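PDB 3LHL: putative agmatinase from Clostridium difficile, which probably hydrolyses agmatine to putrescine and urea, as a manganese-dependent enzyme of the arginase family. Local coordinates for residues L126-N131 and I141-D146; V148-I153 and E172-M177; S8-F13 and V90-G95. All coordinates share one frame; numbering follows the deposited sequence.

Contact 1. Residues L126-N131 and I141-D146. With PO4 (phosphate ion), chain F.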
loop_
_atom_site.group_PDB
_atom_site.type_symbol
_atom_site.label_atom_id
_atom_site.label_comp_id
_atom_site.label_asym_id
_atom_site.label_seq_id
_atom_site.Cartn_x
_atom_site.Cartn_y
_atom_site.Cartn_z
ATOM N N LEU A 126 11.960 -8.714 0.678
ATOM C CA LEU A 126 12.799 -8.945 1.840
ATOM C C LEU A 126 14.306 -8.916 1.583
ATOM O O LEU A 126 15.093 -8.953 2.527
ATOM C CB LEU A 126 12.410 -10.271 2.498
ATOM C CG LEU A 126 11.109 -10.270 3.307
ATOM C CD1 LEU A 126 10.843 -11.653 3.871
ATOM C CD2 LEU A 126 11.216 -9.254 4.442
ATOM N N ARG A 127 14.730 -8.838 0.329
ATOM C CA ARG A 127 16.166 -8.825 0.087
ATOM C C ARG A 127 16.817 -7.578 0.683
ATOM O O ARG A 127 16.205 -6.509 0.748
ATOM C CB ARG A 127 16.474 -8.945 -1.408
ATOM C CG ARG A 127 16.118 -7.755 -2.267
ATOM C CD ARG A 127 16.260 -8.159 -3.731
ATOM N NE ARG A 127 15.310 -9.220 -4.058
ATOM C CZ ARG A 127 15.390 -10.010 -5.125
ATOM N NH1 ARG A 127 16.388 -9.873 -5.989
ATOM N NH2 ARG A 127 14.461 -10.934 -5.328
ATOM N N GLU A 128 18.057 -7.742 1.136
ATOM C CA GLU A 128 18.826 -6.671 1.763
ATOM C C GLU A 128 19.151 -5.538 0.788
ATOM O O GLU A 128 19.113 -4.366 1.156
ATOM C CB GLU A 128 20.111 -7.257 2.353
ATOM C CG GLU A 128 21.004 -6.269 3.107
ATOM C CD GLU A 128 20.301 -5.575 4.266
ATOM O OE1 GLU A 128 19.416 -6.188 4.901
ATOM O OE2 GLU A 128 20.649 -4.414 4.554
ATOM N N GLU A 129 19.467 -5.890 -0.454
ATOM C CA GLU A 129 19.784 -4.890 -1.465
ATOM C C GLU A 129 19.245 -5.290 -2.824
ATOM O O GLU A 129 18.915 -6.450 -3.062
ATOM C CB GLU A 129 21.299 -4.699 -1.615
ATOM C CG GLU A 129 22.035 -4.146 -0.416
ATOM C CD GLU A 129 23.454 -3.728 -0.780
ATOM O OE1 GLU A 129 24.065 -4.383 -1.655
ATOM O OE2 GLU A 129 23.960 -2.748 -0.192
ATOM N N TYR A 130 19.173 -4.310 -3.716
ATOM C CA TYR A 130 18.723 -4.534 -5.077
ATOM C C TYR A 130 19.414 -3.459 -5.905
ATOM O O TYR A 130 19.344 -2.275 -5.577
ATOM C CB TYR A 130 17.200 -4.417 -5.182
ATOM C CG TYR A 130 16.665 -4.815 -6.542
ATOM C CD1 TYR A 130 16.948 -6.069 -7.084
ATOM C CD2 TYR A 130 15.889 -3.929 -7.297
ATOM C CE1 TYR A 130 16.479 -6.436 -8.348
ATOM C CE2 TYR A 130 15.412 -4.283 -8.560
ATOM C CZ TYR A 130 15.712 -5.537 -9.080
ATOM O OH TYR A 130 15.259 -5.885 -10.334
ATOM N N ASN A 131 20.095 -3.877 -6.967
ATOM C CA ASN A 131 20.832 -2.945 -7.813
ATOM C C ASN A 131 21.818 -2.164 -6.945
ATOM O O ASN A 131 21.989 -0.958 -7.110
ATOM C CB ASN A 131 19.879 -1.979 -8.531
ATOM C CG ASN A 131 18.999 -2.681 -9.555
ATOM O OD1 ASN A 131 19.468 -3.542 -10.301
ATOM N ND2 ASN A 131 17.721 -2.308 -9.603
ATOM N N ILE A 141 10.338 -4.067 2.680
ATOM C CA ILE A 141 9.898 -4.794 3.863
ATOM C C ILE A 141 11.061 -5.158 4.776
ATOM O O ILE A 141 10.898 -5.232 5.994
ATOM C CB ILE A 141 9.102 -6.069 3.481
ATOM C CG1 ILE A 141 7.865 -5.671 2.673
ATOM C CG2 ILE A 141 8.659 -6.821 4.739
ATOM C CD1 ILE A 141 6.965 -4.675 3.383
ATOM N N LYS A 142 12.236 -5.384 4.192
ATOM C CA LYS A 142 13.410 -5.710 4.991
ATOM C C LYS A 142 13.754 -4.463 5.802
ATOM O O LYS A 142 14.083 -4.550 6.983
ATOM C CB LYS A 142 14.584 -6.097 4.089
ATOM C CG LYS A 142 15.840 -6.512 4.845
ATOM C CD LYS A 142 15.592 -7.743 5.713
ATOM C CE LYS A 142 16.793 -8.053 6.592
ATOM N NZ LYS A 142 18.025 -8.322 5.797
ATOM N N ARG A 143 13.664 -3.300 5.161
ATOM C CA ARG A 143 13.944 -2.040 5.843
ATOM C C ARG A 143 12.985 -1.865 7.011
ATOM O O ARG A 143 13.389 -1.462 8.101
ATOM C CB ARG A 143 13.786 -0.856 4.888
ATOM C CG ARG A 143 14.888 -0.761 3.862
ATOM C CD ARG A 143 16.248 -0.742 4.549
ATOM N NE ARG A 143 17.194 -1.520 3.767
ATOM C CZ ARG A 143 17.834 -2.594 4.211
ATOM N NH1 ARG A 143 17.645 -3.029 5.449
ATOM N NH2 ARG A 143 18.644 -3.248 3.395
ATOM N N ILE A 144 11.714 -2.176 6.775
ATOM C CA ILE A 144 10.707 -2.054 7.814
ATOM C C ILE A 144 10.930 -3.069 8.929
ATOM O O ILE A 144 10.714 -2.765 10.097
ATOM C CB ILE A 144 9.289 -2.211 7.230
ATOM C CG1 ILE A 144 8.977 -0.995 6.344
ATOM C CG2 ILE A 144 8.270 -2.381 8.359
ATOM C CD1 ILE A 144 7.627 -1.036 5.651
ATOM N N TRP A 145 11.373 -4.269 8.576
ATOM C CA TRP A 145 11.632 -5.282 9.587
ATOM C C TRP A 145 12.765 -4.813 10.507
ATOM O O TRP A 145 12.769 -5.116 11.701
ATOM C CB TRP A 145 12.021 -6.610 8.942
ATOM C CG TRP A 145 12.371 -7.655 9.954
ATOM C CD1 TRP A 145 11.502 -8.407 10.696
ATOM C CD2 TRP A 145 13.689 -8.020 10.384
ATOM N NE1 TRP A 145 12.200 -9.218 11.566
ATOM C CE2 TRP A 145 13.543 -9.001 11.395
ATOM C CE3 TRP A 145 14.980 -7.613 10.015
ATOM C CZ2 TRP A 145 14.643 -9.581 12.042
ATOM C CZ3 TRP A 145 16.074 -8.188 10.657
ATOM C CH2 TRP A 145 15.897 -9.164 11.661
ATOM N N ASP A 146 13.726 -4.079 9.949
ATOM C CA ASP A 146 14.830 -3.565 10.750
ATOM C C ASP A 146 14.288 -2.613 11.812
ATOM O O ASP A 146 14.940 -2.366 12.824
ATOM C CB ASP A 146 15.850 -2.810 9.887
ATOM C CG ASP A 146 16.740 -3.735 9.089
ATOM O OD1 ASP A 146 16.976 -4.875 9.537
ATOM O OD2 ASP A 146 17.223 -3.316 8.018
HETATM P P PO4 F . 13.799 -2.787 -11.975
HETATM O O1 PO4 F . 13.625 -4.161 -11.437
HETATM O O2 PO4 F . 13.925 -1.824 -10.853
HETATM O O3 PO4 F . 15.028 -2.734 -12.810
HETATM O O4 PO4 F . 12.616 -2.430 -12.807
HETATM O O HOH W 1 17.729 -10.698 3.420
#
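Leu126 and Lys142 bring an irregular loop against the helix that follows it, their CA atoms 4.6 Å apart, where the loop 126-131 passes the segment 141-146. The Lys142 side chain begins by skirting the loop backbone: CG lies anti to the backbone N (chi1 -178°), and CB, CG and CD all run close to the carbonyl oxygen of Leu126. The chain bends at chi2 and again at chi4, and NZ reaches Glu128 OE1 at 2.7 Å in a salt bridge that meets the oxygen nearly along its C-O axis. Glu128 divides its carboxylate between two cations, since OE2 takes Arg143 NH2 at 2.6 Å in a bond bent enough to count as weak. Carboxylate and guanidinium planes stand 59° apart, so the pair is not a flat two-pronged one. The other terminal nitrogen, Arg143 NH1, pairs with Asp146 OD2 at 2.6 Å, extending the network along the helix, while Arg143 NE is bound by the carbonyl of Lys134.

The crossover from strand 115-120 through helix 140-148 to strand 153-158 is a beta-alpha-beta unit of the arginase fold, and the loop opening it carries the manganese ligands Asp121, His123 and Asp125. Directly after them, Leu126 CD2 packs on Ile141 CG2 at 3.5 Å, and the Ile141 side chain comes within about 4 Å of that of Asp125. Water bridges Leu126 O and Lys142 NZ, weakly at the lysine. Farther along the loop, Tyr130 OH donates to O1 of a phosphate ion, probably from the crystallisation liquor, at 2.6 Å.

Contact 2. Residues V148-I153 and E172-M177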
loop_
_atom_site.group_PDB
_atom_site.type_symbol
_atom_site.label_atom_id
_atom_site.label_comp_id
_atom_site.label_asym_id
_atom_site.label_seq_id
_atom_site.Cartn_x
_atom_site.Cartn_y
_atom_site.Cartn_z
ATOM N N VAL A 148 10.756 -2.762 13.142
ATOM C CA VAL A 148 9.825 -3.420 14.059
ATOM C C VAL A 148 10.228 -4.797 14.564
ATOM O O VAL A 148 9.767 -5.227 15.623
ATOM C CB VAL A 148 8.420 -3.549 13.422
ATOM C CG1 VAL A 148 7.886 -2.165 13.057
ATOM C CG2 VAL A 148 8.484 -4.450 12.189
ATOM N N GLY A 149 11.065 -5.501 13.812
ATOM C CA GLY A 149 11.481 -6.823 14.246
ATOM C C GLY A 149 10.426 -7.885 13.988
ATOM O O GLY A 149 9.437 -7.635 13.292
ATOM N N ASP A 150 10.627 -9.067 14.567
ATOM C CA ASP A 150 9.719 -10.194 14.379
ATOM C C ASP A 150 8.319 -10.042 14.967
ATOM O O ASP A 150 8.075 -9.217 15.852
ATOM C CB ASP A 150 10.338 -11.473 14.950
ATOM C CG ASP A 150 11.738 -11.744 14.418
ATOM O OD1 ASP A 150 12.038 -11.378 13.261
ATOM O OD2 ASP A 150 12.537 -12.344 15.165
ATOM N N ASN A 151 7.404 -10.862 14.456
ATOM C CA ASN A 151 6.021 -10.901 14.915
ATOM C C ASN A 151 5.252 -9.599 14.761
ATOM O O ASN A 151 4.355 -9.311 15.545
ATOM C CB ASN A 151 5.997 -11.350 16.379
ATOM C CG ASN A 151 6.690 -12.689 16.582
ATOM O OD1 ASN A 151 7.494 -12.854 17.496
ATOM N ND2 ASN A 151 6.383 -13.649 15.720
ATOM N N LYS A 152 5.599 -8.810 13.751
ATOM C CA LYS A 152 4.908 -7.545 13.520
ATOM C C LYS A 152 4.463 -7.425 12.065
ATOM O O LYS A 152 3.506 -6.715 11.755
ATOM C CB LYS A 152 5.827 -6.364 13.849
ATOM C CG LYS A 152 6.544 -6.464 15.185
ATOM C CD LYS A 152 5.578 -6.511 16.355
ATOM C CE LYS A 152 4.759 -5.243 16.458
ATOM N NZ LYS A 152 3.990 -5.215 17.733
ATOM N N ILE A 153 5.167 -8.122 11.179
ATOM C CA ILE A 153 4.877 -8.063 9.753
ATOM C C ILE A 153 4.136 -9.291 9.246
ATOM O O ILE A 153 4.528 -10.426 9.525
ATOM C CB ILE A 153 6.185 -7.880 8.963
ATOM C CG1 ILE A 153 6.933 -6.660 9.519
ATOM C CG2 ILE A 153 5.894 -7.715 7.475
ATOM C CD1 ILE A 153 8.313 -6.455 8.939
ATOM N N GLU A 172 13.153 -18.841 9.314
ATOM C CA GLU A 172 13.637 -17.974 10.381
ATOM C C GLU A 172 12.495 -17.238 11.086
ATOM O O GLU A 172 12.708 -16.586 12.105
ATOM C CB GLU A 172 14.650 -16.978 9.820
ATOM C CG GLU A 172 15.875 -17.644 9.211
ATOM C CD GLU A 172 16.918 -16.643 8.744
ATOM O OE1 GLU A 172 17.364 -15.817 9.573
ATOM O OE2 GLU A 172 17.294 -16.683 7.551
ATOM N N LYS A 173 11.292 -17.335 10.528
ATOM C CA LYS A 173 10.101 -16.721 11.112
ATOM C C LYS A 173 10.215 -15.239 11.483
ATOM O O LYS A 173 9.677 -14.809 12.498
ATOM C CB LYS A 173 9.682 -17.507 12.360
ATOM C CG LYS A 173 9.628 -19.011 12.157
ATOM C CD LYS A 173 9.054 -19.717 13.375
ATOM C CE LYS A 173 8.991 -21.230 13.167
ATOM N NZ LYS A 173 8.330 -21.923 14.314
ATOM N N HIS A 174 10.898 -14.454 10.662
ATOM C CA HIS A 174 11.039 -13.036 10.953
ATOM C C HIS A 174 9.772 -12.261 10.581
ATOM O O HIS A 174 9.575 -11.128 11.018
ATOM C CB HIS A 174 12.262 -12.475 10.230
ATOM C CG HIS A 174 13.563 -12.973 10.786
ATOM N ND1 HIS A 174 13.951 -12.744 12.090
ATOM C CD2 HIS A 174 14.556 -13.696 10.220
ATOM C CE1 HIS A 174 15.128 -13.304 12.301
ATOM N NE2 HIS A 174 15.518 -13.887 11.182
ATOM N N THR A 175 8.911 -12.884 9.780
ATOM C CA THR A 175 7.648 -12.270 9.380
ATOM C C THR A 175 6.652 -13.388 9.152
ATOM O O THR A 175 7.036 -14.546 9.008
ATOM C CB THR A 175 7.745 -11.495 8.035
ATOM O OG1 THR A 175 7.756 -12.431 6.950
ATOM C CG2 THR A 175 9.014 -10.646 7.975
ATOM N N TYR A 176 5.371 -13.046 9.139
ATOM C CA TYR A 176 4.349 -14.038 8.855
ATOM C C TYR A 176 4.110 -13.884 7.360
ATOM O O TYR A 176 3.956 -12.766 6.867
ATOM C CB TYR A 176 3.046 -13.745 9.592
ATOM C CG TYR A 176 1.909 -14.566 9.038
ATOM C CD1 TYR A 176 1.732 -15.893 9.425
ATOM C CD2 TYR A 176 1.059 -14.041 8.061
ATOM C CE1 TYR A 176 0.738 -16.683 8.853
ATOM C CE2 TYR A 176 0.062 -14.821 7.482
ATOM C CZ TYR A 176 -0.092 -16.142 7.884
ATOM O OH TYR A 176 -1.076 -16.918 7.320
HETATM N N MSE A 177 4.070 -14.995 6.638
HETATM C CA MSE A 177 3.867 -14.916 5.204
HETATM C C MSE A 177 2.960 -15.989 4.638
HETATM O O MSE A 177 3.184 -17.174 4.861
HETATM C CB MSE A 177 5.218 -14.987 4.487
HETATM C CG MSE A 177 5.117 -14.948 2.973
HETATM SE SE MSE A 177 6.836 -15.141 2.104
HETATM C CE MSE A 177 7.562 -13.380 2.479
HETATM O O HOH W 2 7.696 -9.190 11.655
HETATM O O HOH W 3 7.451 -12.939 12.743
#
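Ile153 and Thr175 form the close-packed end of this contact, their CB atoms 4.0 Å apart, both residues buried. Beside them Tyr176 N donates to Ile153 O at 2.8 Å in an almost straight bond (174° at the hydrogen), and Tyr176 CB lies against the same carbonyl oxygen. Thr175 CG2 lies anti to the carbonyl carbon, with OG1 between that carbon and the backbone N (chi1 76°); OG1 bonds Gln155 NE2, while CB and CG2 face Ile153 CB.

This is where the sheet ends within the chain: strand 176-179 is its outermost strand and runs parallel to strand 153-158, the two linked through helix 163-170. Ahead of the strands the backbones stay close, Asp150 CA and His174 CA 4.6 Å apart, but polar groups and two waters replace apolar side chains. One water receives Ile153 N and donates to both Gly149 O and His174 O, the last at 2.8 Å. The looser, solvent side lies at Asn151 and Lys173, where a second water receives Asn151 N and donates to Lys173 O. Gly149 and Lys173, each with positive phi, are the first residues to leave helical geometry after helices 140-148 and 163-170.

Asp150 and His174 make a His-carboxylate hydrogen bond, ND1 to OD1 at 2.6 Å, with the ring edge-to-face with Trp145 and also meeting Phe168. OD1 lies in the imidazole plane, yet ND1 approaches on the syn side 22° out of the carboxylate plane. OD1 is gripped a second time, by Trp145 NE1. His174 NE2 donates to Glu172 OE1 at 3.1 Å, from above that carboxylate's plane, and Glu172 O sits 3.8 Å over the ring centre. With both ring nitrogens donating to carboxylates, the imidazole is probably biased toward its charged form.

Contact 3. Residues S8-F13 and V90-G95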
loop_
_atom_site.group_PDB
_atom_site.type_symbol
_atom_site.label_atom_id
_atom_site.label_comp_id
_atom_site.label_asym_id
_atom_site.label_seq_id
_atom_site.Cartn_x
_atom_site.Cartn_y
_atom_site.Cartn_z
ATOM N N SER A 8 -11.380 16.720 7.612
ATOM C CA SER A 8 -11.243 15.304 7.276
ATOM C C SER A 8 -10.311 14.517 8.193
ATOM O O SER A 8 -9.349 15.059 8.733
ATOM C CB SER A 8 -10.766 15.162 5.829
ATOM O OG SER A 8 -11.648 15.806 4.922
ATOM N N ASN A 9 -10.613 13.233 8.367
ATOM C CA ASN A 9 -9.793 12.354 9.193
ATOM C C ASN A 9 -8.840 11.544 8.312
ATOM O O ASN A 9 -7.836 11.016 8.790
ATOM C CB ASN A 9 -10.671 11.401 10.009
ATOM C CG ASN A 9 -11.568 12.130 10.993
ATOM O OD1 ASN A 9 -11.101 12.940 11.795
ATOM N ND2 ASN A 9 -12.865 11.842 10.939
ATOM N N LEU A 10 -9.162 11.450 7.026
ATOM C CA LEU A 10 -8.338 10.711 6.074
ATOM C C LEU A 10 -7.780 11.682 5.033
ATOM O O LEU A 10 -8.537 12.378 4.345
ATOM C CB LEU A 10 -9.175 9.630 5.386
ATOM C CG LEU A 10 -8.482 8.663 4.417
ATOM C CD1 LEU A 10 -7.386 7.882 5.139
ATOM C CD2 LEU A 10 -9.524 7.710 3.829
ATOM N N ILE A 11 -6.456 11.730 4.932
ATOM C CA ILE A 11 -5.775 12.617 3.996
ATOM C C ILE A 11 -5.091 11.790 2.911
ATOM O O ILE A 11 -4.111 11.081 3.171
ATOM C CB ILE A 11 -4.715 13.475 4.721
ATOM C CG1 ILE A 11 -5.346 14.156 5.944
ATOM C CG2 ILE A 11 -4.129 14.510 3.761
ATOM C CD1 ILE A 11 -6.521 15.066 5.625
ATOM N N VAL A 12 -5.622 11.893 1.699
ATOM C CA VAL A 12 -5.117 11.167 0.540
ATOM C C VAL A 12 -4.178 12.050 -0.267
ATOM O O VAL A 12 -4.520 13.183 -0.605
ATOM C CB VAL A 12 -6.274 10.748 -0.394
ATOM C CG1 VAL A 12 -5.737 9.935 -1.552
ATOM C CG2 VAL A 12 -7.325 9.976 0.386
ATOM N N PHE A 13 -2.994 11.534 -0.578
ATOM C CA PHE A 13 -2.042 12.305 -1.365
ATOM C C PHE A 13 -1.246 11.376 -2.264
ATOM O O PHE A 13 -1.071 10.191 -1.963
ATOM C CB PHE A 13 -1.121 13.140 -0.451
ATOM C CG PHE A 13 -0.187 12.328 0.403
ATOM C CD1 PHE A 13 1.132 12.118 0.007
ATOM C CD2 PHE A 13 -0.621 11.786 1.610
ATOM C CE1 PHE A 13 2.011 11.379 0.801
ATOM C CE2 PHE A 13 0.246 11.043 2.413
ATOM C CZ PHE A 13 1.567 10.840 2.007
ATOM N N VAL A 90 -5.275 10.207 9.404
ATOM C CA VAL A 90 -4.738 9.043 8.732
ATOM C C VAL A 90 -4.173 9.389 7.364
ATOM O O VAL A 90 -4.864 9.959 6.520
ATOM C CB VAL A 90 -5.828 7.957 8.558
ATOM C CG1 VAL A 90 -5.266 6.756 7.800
ATOM C CG2 VAL A 90 -6.345 7.531 9.918
ATOM N N PRO A 91 -2.889 9.078 7.140
ATOM C CA PRO A 91 -2.282 9.370 5.844
ATOM C C PRO A 91 -2.574 8.214 4.891
ATOM O O PRO A 91 -2.381 7.050 5.241
ATOM C CB PRO A 91 -0.794 9.485 6.175
ATOM C CG PRO A 91 -0.626 8.483 7.280
ATOM C CD PRO A 91 -1.863 8.720 8.138
ATOM N N PHE A 92 -3.072 8.539 3.704
ATOM C CA PHE A 92 -3.361 7.537 2.695
ATOM C C PHE A 92 -2.567 7.955 1.461
ATOM O O PHE A 92 -2.950 8.870 0.737
ATOM C CB PHE A 92 -4.858 7.495 2.393
ATOM C CG PHE A 92 -5.285 6.299 1.589
ATOM C CD1 PHE A 92 -6.629 5.963 1.493
ATOM C CD2 PHE A 92 -4.352 5.516 0.919
ATOM C CE1 PHE A 92 -7.042 4.864 0.740
ATOM C CE2 PHE A 92 -4.755 4.411 0.160
ATOM C CZ PHE A 92 -6.103 4.088 0.073
HETATM N N MSE A 93 -1.449 7.274 1.243
HETATM C CA MSE A 93 -0.557 7.567 0.137
HETATM C C MSE A 93 -0.807 6.701 -1.102
HETATM O O MSE A 93 -0.991 5.482 -1.009
HETATM C CB MSE A 93 0.888 7.406 0.626
HETATM C CG MSE A 93 1.975 7.758 -0.374
HETATM SE SE MSE A 93 3.744 7.748 0.470
HETATM C CE MSE A 93 3.773 5.898 1.061
ATOM N N ILE A 94 -0.840 7.362 -2.257
ATOM C CA ILE A 94 -1.030 6.707 -3.547
ATOM C C ILE A 94 0.302 6.941 -4.226
ATOM O O ILE A 94 0.503 7.958 -4.888
ATOM C CB ILE A 94 -2.096 7.399 -4.405
ATOM C CG1 ILE A 94 -3.420 7.493 -3.645
ATOM C CG2 ILE A 94 -2.260 6.644 -5.713
ATOM C CD1 ILE A 94 -3.964 6.168 -3.179
ATOM N N GLY A 95 1.222 6.008 -4.072
ATOM C CA GLY A 95 2.518 6.242 -4.660
ATOM C C GLY A 95 2.843 5.576 -5.969
ATOM O O GLY A 95 1.984 5.045 -6.683
#
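Phe13 and Met93 form the heart of one face of this strand pair. Phe13 CG sits in the crowded position between its backbone N and carbonyl carbon (chi1 67°), and the ring lies back over the neighbouring strand: the selenomethionine Met93 places CB 4.2 Å from the ring centroid, an off-centre CH-pi contact, and SE obliquely at 5.0 Å. Pro91 CB meets the ring edge near its plane.

On the other face Leu10 CD1 touches Val90 CG1 at 3.6 Å and Phe92 CB at 3.8 Å. Val12 and Phe92 lie side by side, and Val12 CG1 reaches Ile94 CG1.

Between the faces runs a parallel ladder of five backbone hydrogen bonds, from Val90 N to Asn9 O (2.8 Å) through to Ile94 N to Phe13 O (2.9 Å). The short strand axes are 21° from parallel, the modest twist of a parallel alpha/beta sheet.

Both strands are interior to the eight-stranded sheet: strand 57-62 flanks 10-15, and strand 240-247 flanks 90-95. Helix 258-278 packs on Leu10, Phe92 and Ile94, whereas helix 70-86 packs on Ile11, Phe13 and Met93.

How the contacts relate
Contacts 1 and 2 follow one another along the chain and touch, their centres 13 Å apart: Trp145 CA lies 3.6 Å from Ile153 CD1, and Leu126 CD1 meets the Met177 methyl, CE, at 4.0 Å. Contact 3 pairs strands nearer the sheet's other edge, its centre 25 Å from that of contact 1 and 26 Å from that of contact 2; contacts 2 and 3 nevertheless share the same sheet. The manganese site lies at the C-terminal end of the sheet, nearest to contact 1. In contact 1 the Ile141 side chain comes within about 6 Å of a manganese ion, whereas Ile153 of contact 2 and Met93 of contact 3 each remain about 11 Å from one.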